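PDB 3E1T: halogenase from Chondromyces crocatus, which probably catalyses the FAD-dependent chlorination step in the biosynthesis of chondrochloren, as a variant member of the flavin-dependent halogenase family. Local coordinates for residues 38-43 with 128-133; 74-79 with 92-97; 186-191 with 237-242. All blocks are in the same frame, centred on the assembly; numbering follows the deposited sequence.

Contact 1. Residues 38-43 with 128-133. With FAD (flavin-adenine dinucleotide), chain C.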
loop_
_atom_site.group_PDB
_atom_site.type_symbol
_atom_site.label_atom_id
_atom_site.label_comp_id
_atom_site.label_asym_id
_atom_site.label_seq_id
_atom_site.Cartn_x
_atom_site.Cartn_y
_atom_site.Cartn_z
ATOM N N ARG A 38 9.885 15.299 -6.707
ATOM C CA ARG A 38 9.245 16.240 -7.624
ATOM C C ARG A 38 8.590 17.428 -6.902
ATOM O O ARG A 38 8.634 18.564 -7.386
ATOM C CB ARG A 38 8.235 15.471 -8.496
ATOM C CG ARG A 38 7.337 16.293 -9.404
ATOM C CD ARG A 38 6.280 15.397 -10.070
ATOM N NE ARG A 38 5.600 14.558 -9.080
ATOM C CZ ARG A 38 4.421 14.832 -8.518
ATOM N NH1 ARG A 38 3.741 15.931 -8.847
ATOM N NH2 ARG A 38 3.915 14.004 -7.611
ATOM N N GLU A 39 8.004 17.149 -5.739
ATOM C CA GLU A 39 7.244 18.132 -4.970
ATOM C C GLU A 39 8.131 18.810 -3.928
ATOM O O GLU A 39 9.234 18.342 -3.631
ATOM C CB GLU A 39 6.059 17.450 -4.259
ATOM C CG GLU A 39 4.918 16.968 -5.179
ATOM C CD GLU A 39 3.580 17.693 -4.943
ATOM O OE1 GLU A 39 2.546 16.998 -4.772
ATOM O OE2 GLU A 39 3.553 18.951 -4.923
ATOM N N ALA A 40 7.633 19.918 -3.387
ATOM C CA ALA A 40 8.208 20.537 -2.197
ATOM C C ALA A 40 7.407 20.055 -0.991
ATOM O O ALA A 40 6.178 20.167 -0.965
ATOM C CB ALA A 40 8.168 22.075 -2.308
ATOM N N PHE A 41 8.103 19.490 -0.012
ATOM C CA PHE A 41 7.460 18.993 1.193
ATOM C C PHE A 41 7.151 20.138 2.155
ATOM O O PHE A 41 7.836 21.169 2.127
ATOM C CB PHE A 41 8.320 17.914 1.855
ATOM C CG PHE A 41 8.151 16.544 1.247
ATOM C CD1 PHE A 41 7.704 16.389 -0.062
ATOM C CD2 PHE A 41 8.462 15.407 1.975
ATOM C CE1 PHE A 41 7.557 15.118 -0.627
ATOM C CE2 PHE A 41 8.315 14.140 1.420
ATOM C CZ PHE A 41 7.863 13.998 0.119
ATOM N N PRO A 42 6.102 19.980 2.989
ATOM C CA PRO A 42 5.190 18.831 3.047
ATOM C C PRO A 42 4.118 18.880 1.955
ATOM O O PRO A 42 3.732 19.971 1.516
ATOM C CB PRO A 42 4.555 18.965 4.431
ATOM C CG PRO A 42 4.548 20.428 4.701
ATOM C CD PRO A 42 5.762 21.002 4.003
ATOM N N ARG A 43 3.654 17.703 1.521
ATOM C CA ARG A 43 2.616 17.607 0.480
ATOM C C ARG A 43 1.595 16.501 0.777
ATOM O O ARG A 43 1.943 15.470 1.359
ATOM C CB ARG A 43 3.258 17.392 -0.903
ATOM C CG ARG A 43 4.132 16.129 -1.042
ATOM C CD ARG A 43 3.374 14.930 -1.668
ATOM N NE ARG A 43 4.179 13.702 -1.640
ATOM C CZ ARG A 43 4.243 12.877 -0.599
ATOM N NH1 ARG A 43 3.550 13.142 0.512
ATOM N NH2 ARG A 43 5.006 11.789 -0.660
ATOM N N VAL A 128 19.090 14.858 -0.210
ATOM C CA VAL A 128 17.736 14.968 -0.764
ATOM C C VAL A 128 17.500 16.339 -1.386
ATOM O O VAL A 128 17.913 17.365 -0.846
ATOM C CB VAL A 128 16.583 14.536 0.229
ATOM C CG1 VAL A 128 17.127 13.777 1.424
ATOM C CG2 VAL A 128 15.718 15.714 0.669
ATOM N N ARG A 129 16.850 16.341 -2.541
ATOM C CA ARG A 129 16.599 17.568 -3.273
ATOM C C ARG A 129 15.169 17.597 -3.776
ATOM O O ARG A 129 14.793 16.809 -4.650
ATOM C CB ARG A 129 17.608 17.708 -4.420
ATOM C CG ARG A 129 18.961 18.219 -3.940
ATOM C CD ARG A 129 20.123 17.490 -4.578
ATOM N NE ARG A 129 20.423 18.008 -5.905
ATOM C CZ ARG A 129 21.592 17.872 -6.527
ATOM N NH1 ARG A 129 22.606 17.227 -5.946
ATOM N NH2 ARG A 129 21.740 18.387 -7.739
ATOM N N GLU A 130 14.372 18.494 -3.193
ATOM C CA GLU A 130 12.982 18.688 -3.584
ATOM C C GLU A 130 12.913 19.539 -4.845
ATOM O O GLU A 130 13.944 20.021 -5.320
ATOM C CB GLU A 130 12.187 19.312 -2.434
ATOM C CG GLU A 130 12.014 18.373 -1.245
ATOM C CD GLU A 130 11.485 19.061 0.006
ATOM O OE1 GLU A 130 10.767 20.077 -0.098
ATOM O OE2 GLU A 130 11.786 18.569 1.111
ATOM N N ARG A 131 11.706 19.713 -5.385
ATOM C CA ARG A 131 11.472 20.424 -6.655
ATOM C C ARG A 131 12.269 19.877 -7.853
ATOM O O ARG A 131 12.484 20.587 -8.847
ATOM C CB ARG A 131 11.692 21.944 -6.507
ATOM C CG ARG A 131 10.667 22.679 -5.637
ATOM C CD ARG A 131 9.229 22.199 -5.871
ATOM N NE ARG A 131 8.761 22.419 -7.240
ATOM C CZ ARG A 131 7.848 23.322 -7.589
ATOM N NH1 ARG A 131 7.288 24.104 -6.669
ATOM N NH2 ARG A 131 7.492 23.441 -8.863
ATOM N N HIS A 132 12.690 18.616 -7.750
ATOM C CA HIS A 132 13.477 17.949 -8.780
ATOM C C HIS A 132 12.700 16.768 -9.370
ATOM O O HIS A 132 12.481 15.752 -8.688
ATOM C CB HIS A 132 14.807 17.461 -8.196
ATOM C CG HIS A 132 15.808 18.551 -7.927
ATOM N ND1 HIS A 132 17.135 18.446 -8.294
ATOM C CD2 HIS A 132 15.685 19.753 -7.314
ATOM C CE1 HIS A 132 17.783 19.535 -7.920
ATOM N NE2 HIS A 132 16.926 20.345 -7.323
ATOM N N GLU A 133 12.291 16.899 -10.634
ATOM C CA GLU A 133 11.533 15.850 -11.325
ATOM C C GLU A 133 12.395 15.008 -12.266
ATOM O O GLU A 133 12.944 15.522 -13.238
ATOM C CB GLU A 133 10.351 16.454 -12.091
ATOM C CG GLU A 133 9.535 15.436 -12.876
ATOM C CD GLU A 133 8.310 16.026 -13.562
ATOM O OE1 GLU A 133 8.258 17.257 -13.789
ATOM O OE2 GLU A 133 7.396 15.240 -13.892
HETATM P PA FAD C . 4.248 7.641 -2.879
HETATM O O1A FAD C . 3.756 7.815 -1.466
HETATM O O2A FAD C . 3.220 7.851 -3.937
HETATM O O5B FAD C . 5.442 8.705 -3.103
HETATM C C5B FAD C . 6.166 8.760 -4.322
HETATM C C4B FAD C . 6.864 10.118 -4.438
HETATM O O4B FAD C . 7.501 10.254 -5.693
HETATM C C3B FAD C . 5.862 11.263 -4.335
HETATM O O3B FAD C . 6.290 12.120 -3.301
HETATM C C2B FAD C . 5.933 11.975 -5.670
HETATM O O2B FAD C . 5.882 13.362 -5.483
HETATM C C1B FAD C . 7.288 11.546 -6.203
HETATM N N9A FAD C . 7.407 11.494 -7.671
HETATM C C8A FAD C . 6.481 11.096 -8.603
HETATM N N7A FAD C . 7.052 11.196 -9.826
HETATM C C5A FAD C . 8.326 11.635 -9.689
HETATM C C6A FAD C . 9.355 11.924 -10.599
HETATM N N6A FAD C . 9.146 11.905 -11.922
HETATM N N1A FAD C . 10.566 12.363 -10.117
HETATM C C2A FAD C . 10.770 12.555 -8.775
HETATM N N3A FAD C . 9.747 12.280 -7.892
HETATM C C4A FAD C . 8.555 11.823 -8.338
HETATM N N1 FAD C . -1.669 2.684 2.439
HETATM C C2 FAD C . -1.610 2.528 3.796
HETATM O O2 FAD C . -0.558 2.124 4.287
HETATM N N3 FAD C . -2.726 2.810 4.565
HETATM C C4 FAD C . -3.901 3.264 3.974
HETATM O O4 FAD C . -4.890 3.537 4.658
HETATM C C4X FAD C . -3.962 3.407 2.594
HETATM N N5 FAD C . -5.111 3.855 1.969
HETATM C C5X FAD C . -5.139 3.998 0.595
HETATM C C6 FAD C . -6.299 4.440 -0.049
HETATM C C7 FAD C . -6.318 4.579 -1.445
HETATM C C7M FAD C . -7.628 4.839 -2.134
HETATM C C8 FAD C . -5.179 4.272 -2.201
HETATM C C8M FAD C . -5.218 4.211 -3.711
HETATM C C9 FAD C . -4.027 3.844 -1.551
HETATM C C9A FAD C . -3.998 3.700 -0.159
HETATM N N10 FAD C . -2.836 3.277 0.459
HETATM C C10 FAD C . -2.818 3.121 1.829
HETATM C "C1'" FAD C . -1.563 3.063 -0.342
HETATM C "C2'" FAD C . -0.530 4.187 -0.195
HETATM O "O2'" FAD C . -1.083 5.360 -0.754
HETATM C "C3'" FAD C . 0.769 3.842 -0.940
HETATM O "O3'" FAD C . 1.035 2.458 -0.872
HETATM C "C4'" FAD C . 2.023 4.531 -0.403
HETATM O "O4'" FAD C . 1.876 5.929 -0.516
HETATM C "C5'" FAD C . 3.235 4.080 -1.218
HETATM O "O5'" FAD C . 4.318 4.931 -0.962
HETATM P P FAD C . 5.466 5.175 -2.060
HETATM O O1P FAD C . 6.710 5.676 -1.358
HETATM O O2P FAD C . 5.767 3.908 -2.797
HETATM O O3P FAD C . 4.837 6.182 -3.113
HETATM O O HOH W 1 10.500 20.854 2.525
#

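Contact 2. Residues 74-79 with 92-97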
loop_
_atom_site.group_PDB
_atom_site.type_symbol
_atom_site.label_atom_id
_atom_site.label_comp_id
_atom_site.label_asym_id
_atom_site.label_seq_id
_atom_site.Cartn_x
_atom_site.Cartn_y
_atom_site.Cartn_z
ATOM N N PRO A 74 -3.075 9.907 16.222
ATOM C CA PRO A 74 -3.947 8.949 16.903
ATOM C C PRO A 74 -3.373 7.540 16.918
ATOM O O PRO A 74 -2.777 7.104 15.929
ATOM C CB PRO A 74 -5.224 8.986 16.064
ATOM C CG PRO A 74 -5.263 10.362 15.531
ATOM C CD PRO A 74 -3.821 10.713 15.240
ATOM N N ILE A 75 -3.560 6.841 18.034
ATOM C CA ILE A 75 -2.995 5.508 18.243
ATOM C C ILE A 75 -3.984 4.451 17.781
ATOM O O ILE A 75 -5.101 4.369 18.293
ATOM C CB ILE A 75 -2.624 5.258 19.736
ATOM C CG1 ILE A 75 -1.495 6.196 20.180
ATOM C CG2 ILE A 75 -2.243 3.786 19.995
ATOM C CD1 ILE A 75 -1.984 7.573 20.631
ATOM N N LYS A 76 -3.555 3.642 16.815
ATOM C CA LYS A 76 -4.410 2.628 16.204
ATOM C C LYS A 76 -4.124 1.248 16.799
ATOM O O LYS A 76 -3.047 0.680 16.598
ATOM C CB LYS A 76 -4.199 2.639 14.686
ATOM C CG LYS A 76 -4.924 1.558 13.910
ATOM C CD LYS A 76 -4.307 1.435 12.518
ATOM C CE LYS A 76 -5.076 0.445 11.682
ATOM N NZ LYS A 76 -4.522 0.364 10.302
ATOM N N ARG A 77 -5.100 0.710 17.525
ATOM C CA ARG A 77 -4.950 -0.580 18.203
ATOM C C ARG A 77 -5.446 -1.745 17.360
ATOM O O ARG A 77 -5.184 -2.913 17.666
ATOM C CB ARG A 77 -5.699 -0.564 19.540
ATOM C CG ARG A 77 -5.203 0.474 20.534
ATOM C CD ARG A 77 -4.040 -0.040 21.370
ATOM N NE ARG A 77 -3.639 0.955 22.367
ATOM C CZ ARG A 77 -2.538 0.877 23.112
ATOM N NH1 ARG A 77 -1.709 -0.157 22.983
ATOM N NH2 ARG A 77 -2.263 1.841 23.985
ATOM N N GLY A 78 -6.172 -1.421 16.302
ATOM C CA GLY A 78 -6.772 -2.423 15.428
ATOM C C GLY A 78 -7.832 -1.734 14.606
ATOM O O GLY A 78 -7.727 -0.535 14.317
ATOM N N GLY A 79 -8.872 -2.474 14.246
ATOM C CA GLY A 79 -9.945 -1.895 13.453
ATOM C C GLY A 79 -11.314 -2.495 13.689
ATOM O O GLY A 79 -11.457 -3.592 14.242
ATOM N N PHE A 92 -10.999 -6.173 15.476
ATOM C CA PHE A 92 -9.780 -6.959 15.645
ATOM C C PHE A 92 -8.765 -6.082 16.359
ATOM O O PHE A 92 -8.846 -4.852 16.298
ATOM C CB PHE A 92 -9.239 -7.454 14.289
ATOM C CG PHE A 92 -8.644 -6.362 13.429
ATOM C CD1 PHE A 92 -7.304 -6.023 13.540
ATOM C CD2 PHE A 92 -9.433 -5.664 12.521
ATOM C CE1 PHE A 92 -6.757 -5.007 12.755
ATOM C CE2 PHE A 92 -8.890 -4.645 11.729
ATOM C CZ PHE A 92 -7.550 -4.322 11.851
ATOM N N GLY A 93 -7.821 -6.714 17.039
ATOM C CA GLY A 93 -6.723 -6.005 17.683
ATOM C C GLY A 93 -5.417 -6.619 17.227
ATOM O O GLY A 93 -5.362 -7.811 16.930
ATOM N N PHE A 94 -4.365 -5.813 17.154
ATOM C CA PHE A 94 -3.070 -6.321 16.715
ATOM C C PHE A 94 -2.484 -7.300 17.736
ATOM O O PHE A 94 -1.847 -8.287 17.361
ATOM C CB PHE A 94 -2.099 -5.177 16.405
ATOM C CG PHE A 94 -2.499 -4.342 15.211
ATOM C CD1 PHE A 94 -2.691 -4.929 13.960
ATOM C CD2 PHE A 94 -2.664 -2.967 15.333
ATOM C CE1 PHE A 94 -3.052 -4.159 12.853
ATOM C CE2 PHE A 94 -3.021 -2.190 14.235
ATOM C CZ PHE A 94 -3.218 -2.790 12.991
ATOM N N THR A 95 -2.729 -7.040 19.020
ATOM C CA THR A 95 -2.254 -7.915 20.098
ATOM C C THR A 95 -3.276 -8.031 21.221
ATOM O O THR A 95 -4.062 -7.107 21.461
ATOM C CB THR A 95 -0.970 -7.379 20.737
ATOM O OG1 THR A 95 -1.170 -6.008 21.092
ATOM C CG2 THR A 95 0.226 -7.511 19.788
ATOM N N ARG A 96 -3.222 -9.164 21.921
ATOM C CA ARG A 96 -4.115 -9.472 23.042
ATOM C C ARG A 96 -4.038 -8.443 24.176
ATOM O O ARG A 96 -5.064 -8.096 24.775
ATOM C CB ARG A 96 -3.849 -10.899 23.561
ATOM C CG ARG A 96 -4.462 -12.018 22.685
ATOM C CD ARG A 96 -3.733 -12.192 21.342
ATOM N NE ARG A 96 -4.647 -12.514 20.240
ATOM C CZ ARG A 96 -5.237 -11.616 19.448
ATOM N NH1 ARG A 96 -5.024 -10.314 19.611
ATOM N NH2 ARG A 96 -6.049 -12.026 18.484
ATOM N N HIS A 97 -2.828 -7.960 24.458
ATOM C CA HIS A 97 -2.621 -6.899 25.451
ATOM C C HIS A 97 -2.229 -5.596 24.753
ATOM O O HIS A 97 -1.668 -5.630 23.653
ATOM C CB HIS A 97 -1.553 -7.306 26.472
ATOM C CG HIS A 97 -1.910 -8.522 27.266
ATOM N ND1 HIS A 97 -2.524 -8.452 28.499
ATOM C CD2 HIS A 97 -1.745 -9.840 27.002
ATOM C CE1 HIS A 97 -2.719 -9.675 28.961
ATOM N NE2 HIS A 97 -2.254 -10.536 28.072
HETATM O O HOH W 2 -3.504 -4.184 19.991
#

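Contact 3. Residues 186-191 with 237-242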
loop_
_atom_site.group_PDB
_atom_site.type_symbol
_atom_site.label_atom_id
_atom_site.label_comp_id
_atom_site.label_asym_id
_atom_site.label_seq_id
_atom_site.Cartn_x
_atom_site.Cartn_y
_atom_site.Cartn_z
ATOM N N PHE A 186 -9.736 -8.324 -10.466
ATOM C CA PHE A 186 -10.540 -8.435 -9.249
ATOM C C PHE A 186 -10.758 -7.092 -8.567
ATOM O O PHE A 186 -11.882 -6.738 -8.250
ATOM C CB PHE A 186 -9.913 -9.418 -8.260
ATOM C CG PHE A 186 -10.834 -9.787 -7.118
ATOM C CD1 PHE A 186 -11.770 -10.803 -7.271
ATOM C CD2 PHE A 186 -10.783 -9.092 -5.910
ATOM C CE1 PHE A 186 -12.640 -11.133 -6.225
ATOM C CE2 PHE A 186 -11.646 -9.400 -4.861
ATOM C CZ PHE A 186 -12.578 -10.433 -5.020
ATOM N N PHE A 187 -9.667 -6.367 -8.308
ATOM C CA PHE A 187 -9.727 -5.094 -7.605
ATOM C C PHE A 187 -9.924 -3.933 -8.580
ATOM O O PHE A 187 -9.178 -2.956 -8.569
ATOM C CB PHE A 187 -8.469 -4.907 -6.740
ATOM C CG PHE A 187 -8.274 -5.999 -5.713
ATOM C CD1 PHE A 187 -9.031 -6.017 -4.546
ATOM C CD2 PHE A 187 -7.368 -7.018 -5.933
ATOM C CE1 PHE A 187 -8.871 -7.029 -3.605
ATOM C CE2 PHE A 187 -7.185 -8.027 -4.996
ATOM C CZ PHE A 187 -7.940 -8.015 -3.814
ATOM N N GLN A 188 -10.957 -4.049 -9.408
ATOM C CA GLN A 188 -11.277 -3.053 -10.423
ATOM C C GLN A 188 -12.195 -2.010 -9.797
ATOM O O GLN A 188 -13.390 -1.924 -10.116
ATOM C CB GLN A 188 -11.950 -3.741 -11.610
ATOM C CG GLN A 188 -11.854 -2.994 -12.928
ATOM C CD GLN A 188 -12.212 -3.887 -14.108
ATOM O OE1 GLN A 188 -11.536 -4.889 -14.370
ATOM N NE2 GLN A 188 -13.292 -3.544 -14.809
ATOM N N ASN A 189 -11.614 -1.231 -8.886
ATOM C CA ASN A 189 -12.356 -0.323 -8.033
ATOM C C ASN A 189 -11.834 1.097 -8.204
ATOM O O ASN A 189 -10.708 1.299 -8.675
ATOM C CB ASN A 189 -12.202 -0.717 -6.556
ATOM C CG ASN A 189 -12.424 -2.201 -6.292
ATOM O OD1 ASN A 189 -11.840 -2.764 -5.355
ATOM N ND2 ASN A 189 -13.282 -2.836 -7.086
ATOM N N VAL A 190 -12.664 2.070 -7.834
ATOM C CA VAL A 190 -12.258 3.457 -7.751
ATOM C C VAL A 190 -12.552 3.967 -6.341
ATOM O O VAL A 190 -13.602 3.657 -5.768
ATOM C CB VAL A 190 -12.970 4.337 -8.804
ATOM C CG1 VAL A 190 -12.645 3.848 -10.204
ATOM C CG2 VAL A 190 -14.469 4.313 -8.586
ATOM N N ALA A 191 -11.607 4.700 -5.765
ATOM C CA ALA A 191 -11.833 5.336 -4.463
ATOM C C ALA A 191 -12.157 6.816 -4.655
ATOM O O ALA A 191 -11.548 7.496 -5.484
ATOM C CB ALA A 191 -10.641 5.170 -3.567
ATOM N N SER A 237 -17.246 0.503 -7.622
ATOM C CA SER A 237 -16.855 -0.089 -8.895
ATOM C C SER A 237 -16.293 0.951 -9.859
ATOM O O SER A 237 -16.770 2.086 -9.916
ATOM C CB SER A 237 -18.037 -0.812 -9.553
ATOM O OG SER A 237 -18.827 0.109 -10.298
ATOM N N ARG A 238 -15.287 0.538 -10.628
ATOM C CA ARG A 238 -14.750 1.337 -11.727
ATOM C C ARG A 238 -15.857 1.836 -12.664
ATOM O O ARG A 238 -15.785 2.950 -13.177
ATOM C CB ARG A 238 -13.712 0.529 -12.519
ATOM C CG ARG A 238 -12.852 1.387 -13.441
ATOM C CD ARG A 238 -11.926 0.570 -14.358
ATOM N NE ARG A 238 -10.912 1.444 -14.954
ATOM C CZ ARG A 238 -11.095 2.172 -16.054
ATOM N NH1 ARG A 238 -12.249 2.125 -16.709
ATOM N NH2 ARG A 238 -10.120 2.948 -16.507
ATOM N N GLU A 239 -16.875 1.005 -12.875
ATOM C CA GLU A 239 -18.012 1.347 -13.750
ATOM C C GLU A 239 -18.843 2.511 -13.208
ATOM O O GLU A 239 -19.327 3.349 -13.973
ATOM C CB GLU A 239 -18.906 0.125 -13.976
ATOM C CG GLU A 239 -18.254 -0.989 -14.788
ATOM C CD GLU A 239 -17.066 -1.618 -14.076
ATOM O OE1 GLU A 239 -17.248 -2.124 -12.943
ATOM O OE2 GLU A 239 -15.949 -1.599 -14.652
ATOM N N ALA A 240 -18.992 2.561 -11.887
ATOM C CA ALA A 240 -19.723 3.641 -11.220
ATOM C C ALA A 240 -19.034 4.988 -11.394
ATOM O O ALA A 240 -19.701 6.013 -11.505
ATOM C CB ALA A 240 -19.902 3.332 -9.743
ATOM N N ALA A 241 -17.703 4.971 -11.429
ATOM C CA ALA A 241 -16.900 6.188 -11.558
ATOM C C ALA A 241 -17.196 6.966 -12.829
ATOM O O ALA A 241 -17.206 8.196 -12.821
ATOM C CB ALA A 241 -15.422 5.860 -11.494
ATOM N N GLU A 242 -17.436 6.238 -13.917
ATOM C CA GLU A 242 -17.664 6.844 -15.229
ATOM C C GLU A 242 -19.001 7.590 -15.282
ATOM O O GLU A 242 -19.464 7.987 -16.358
ATOM C CB GLU A 242 -17.581 5.779 -16.333
ATOM C CG GLU A 242 -16.322 4.912 -16.290
ATOM C CD GLU A 242 -16.355 3.772 -17.300
ATOM O OE1 GLU A 242 -16.020 2.624 -16.914
ATOM O OE2 GLU A 242 -16.717 4.021 -18.478
#

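Contact 1. Residues 38-43 with 128-133
Glu130 reaches across to the backbone of Ala40 and Phe41. With CG anti to the carbonyl carbon (chi1 -68°), the chain sets out beside its own backbone N. Glu130 CB sits 3.3 Å from Glu39 O, and CG stays near that same carbonyl oxygen. Glu130 CD lies 3.4 Å from Phe41 N, and the carboxylate meets this residue: Glu130 OE1 accepts a hydrogen bond of 2.7 Å from Phe41 N, the donor standing well above the carboxylate plane, and a water lies between OE1 and Phe41 O, within hydrogen-bonding distance of both. Glu130 OE2 touches Phe41 CB at 3.6 Å and forms a salt bridge with Arg119 of helix 110-123, which also packs against the Phe41 ring. An alanine in place of Glu130 would probably leave Phe41 N without its acceptor and Arg119 without this acidic partner.

In the Rossmann-type FAD-binding domain, segment 38-43 comes after strand 33-36, while segment 128-133 carries the end of the neighbouring edge strand 127-129 and the turn beyond it. Here they run roughly antiparallel and are joined by a weak hydrogen bond from Arg131 N to Glu39 O, while Arg131 CD rests on Ala40 CB at 3.7 Å.

At the cofactor end, Arg38 and Glu133 lie side by side, pointing the same way. Arg38 CB approaches the adenine, and Arg38 NH2 comes within 3.0 Å of FAD O2B; Glu133 CG lies near N6A of the same adenine, its carboxylate paired with Arg173. Arg43 NE and NH2 both donate to FAD O3B, and the Arg43 guanidinium carries Phe41 CZ over one face.

Contact 2. Residues 74-79 with 92-97
Arg77 O is met by Phe94 N, at 3.1 Å and with an N-H...O angle of 164°, and by a water that accepts from Thr95 N. The water thus extends the pairing one residue past the point where the backbones cease to bond directly. Gly93 CA adds a weaker CA-H...O contact to the same oxygen, so Gly93 and Phe94 meet it directly and Thr95 through the water.

Further along, Gly79 and Phe92 form an antiparallel hydrogen-bonded pair. Phe92 N donates to Gly79 O at 2.9 Å, nearly along the C=O axis, whereas the return bond from Gly79 N to Phe92 O is more tilted. Gly78 and Gly93 make the neighbouring non-hydrogen-bonded pair, their CA atoms 4.2 Å apart. These pairings belong to the beta hairpin of strands 75-82 and 90-93, which is part of the large mixed sheet of the halogenase. At Gly78 a CB would collide with Phe92 O, so the close approach of the strands probably depends on glycine there.

Two phenylalanine rings fold over this glycine backbone. Phe92 holds CG between its backbone N and carbonyl carbon (chi1 71°), and the ring lies with one face over the peptide joining Gly78 and Gly79; Gly79 N stands 3.2 Å above the ring plane, offset toward the rim. A CB on Gly79 would strike Phe92 CE2. Phe94 presents one face to Gly78 CA in a CH-pi contact, 4.3 Å from CA to the ring centroid, while Lys76 O meets its edge in plane.

The extended Lys76 chain brings CE to 4.0 Å from Phe94 CZ, and its NZ is hydrogen-bonded to Ser49 OG and Leu50 O.

Contact 3. Residues 186-191 with 237-242
Asn189 and Ser237 form an antiparallel non-hydrogen-bonded pair, their CA atoms 4.6 Å apart, where strand 189-197 begins and strand 229-237 ends. Beyond this pair, Arg238 N donates to Gln188 O at 3.1 Å, with an N-H...O angle of 161°. Arg238 CB also packs against that carbonyl oxygen, which receives a weak hydrogen bond from Arg380 as well.

Val190 points toward the short helical turn and carries the apolar part of the contact. Val190 CG2 meets Ala241 CB at 3.4 Å, tighter than a usual carbon-carbon contact, and Val190 CG1 rests 3.6 Å from Arg238 CA. Both methyls of the valine bear on Ala241 CB, and CG2 also lies close to Ser237 O; Ile282 and Lys284 of strand 281-284 adjoin this packing.

Gln188 has CG anti to its backbone N (chi1 -157°), and Gln188 CG lies 3.8 Å from Arg238 CD where the two side chains cross obliquely. At the tip, Gln188 NE2 donates to Glu239 OE2 at 3.3 Å. The carboxylate oxygen is met on its syn side and lies close to the amide plane, although the two flat groups are steeply turned against each other. Arg238 leads its guanidinium away to a salt bridge with Asp285.

Ser237 ends the strand and is the N-cap of the weakly bonded helix 238-241, Ser237 OG accepting from Ala240 N at 2.9 Å. This is a capped strand-to-helix junction at the end of strand 229-237 of the mixed sheet, whose strand 189-197 reaches the FAD pocket through Ala191.

How the contacts relate
From the N terminus, the chain enters contact 1 after strand 33-36 and returns to it only after helix 110-123, closing a long loop beside the adenosine part of FAD. Contact 2 falls wholly within that loop, where 74-79 and 92-97 close the much shorter excursion of a beta hairpin. Contact 3 follows in series: its two segments are bridged by an all-beta excursion through strands 210-215 and 218-224. Contact 1 ties the loop after strand 33-36 to the end of edge strand 127-129 of the parallel FAD-binding sheet, whereas contacts 2 and 3 belong to the same mixed sheet at separate places. No two contacts touch; nearest atoms are about 16 to 17 Å apart.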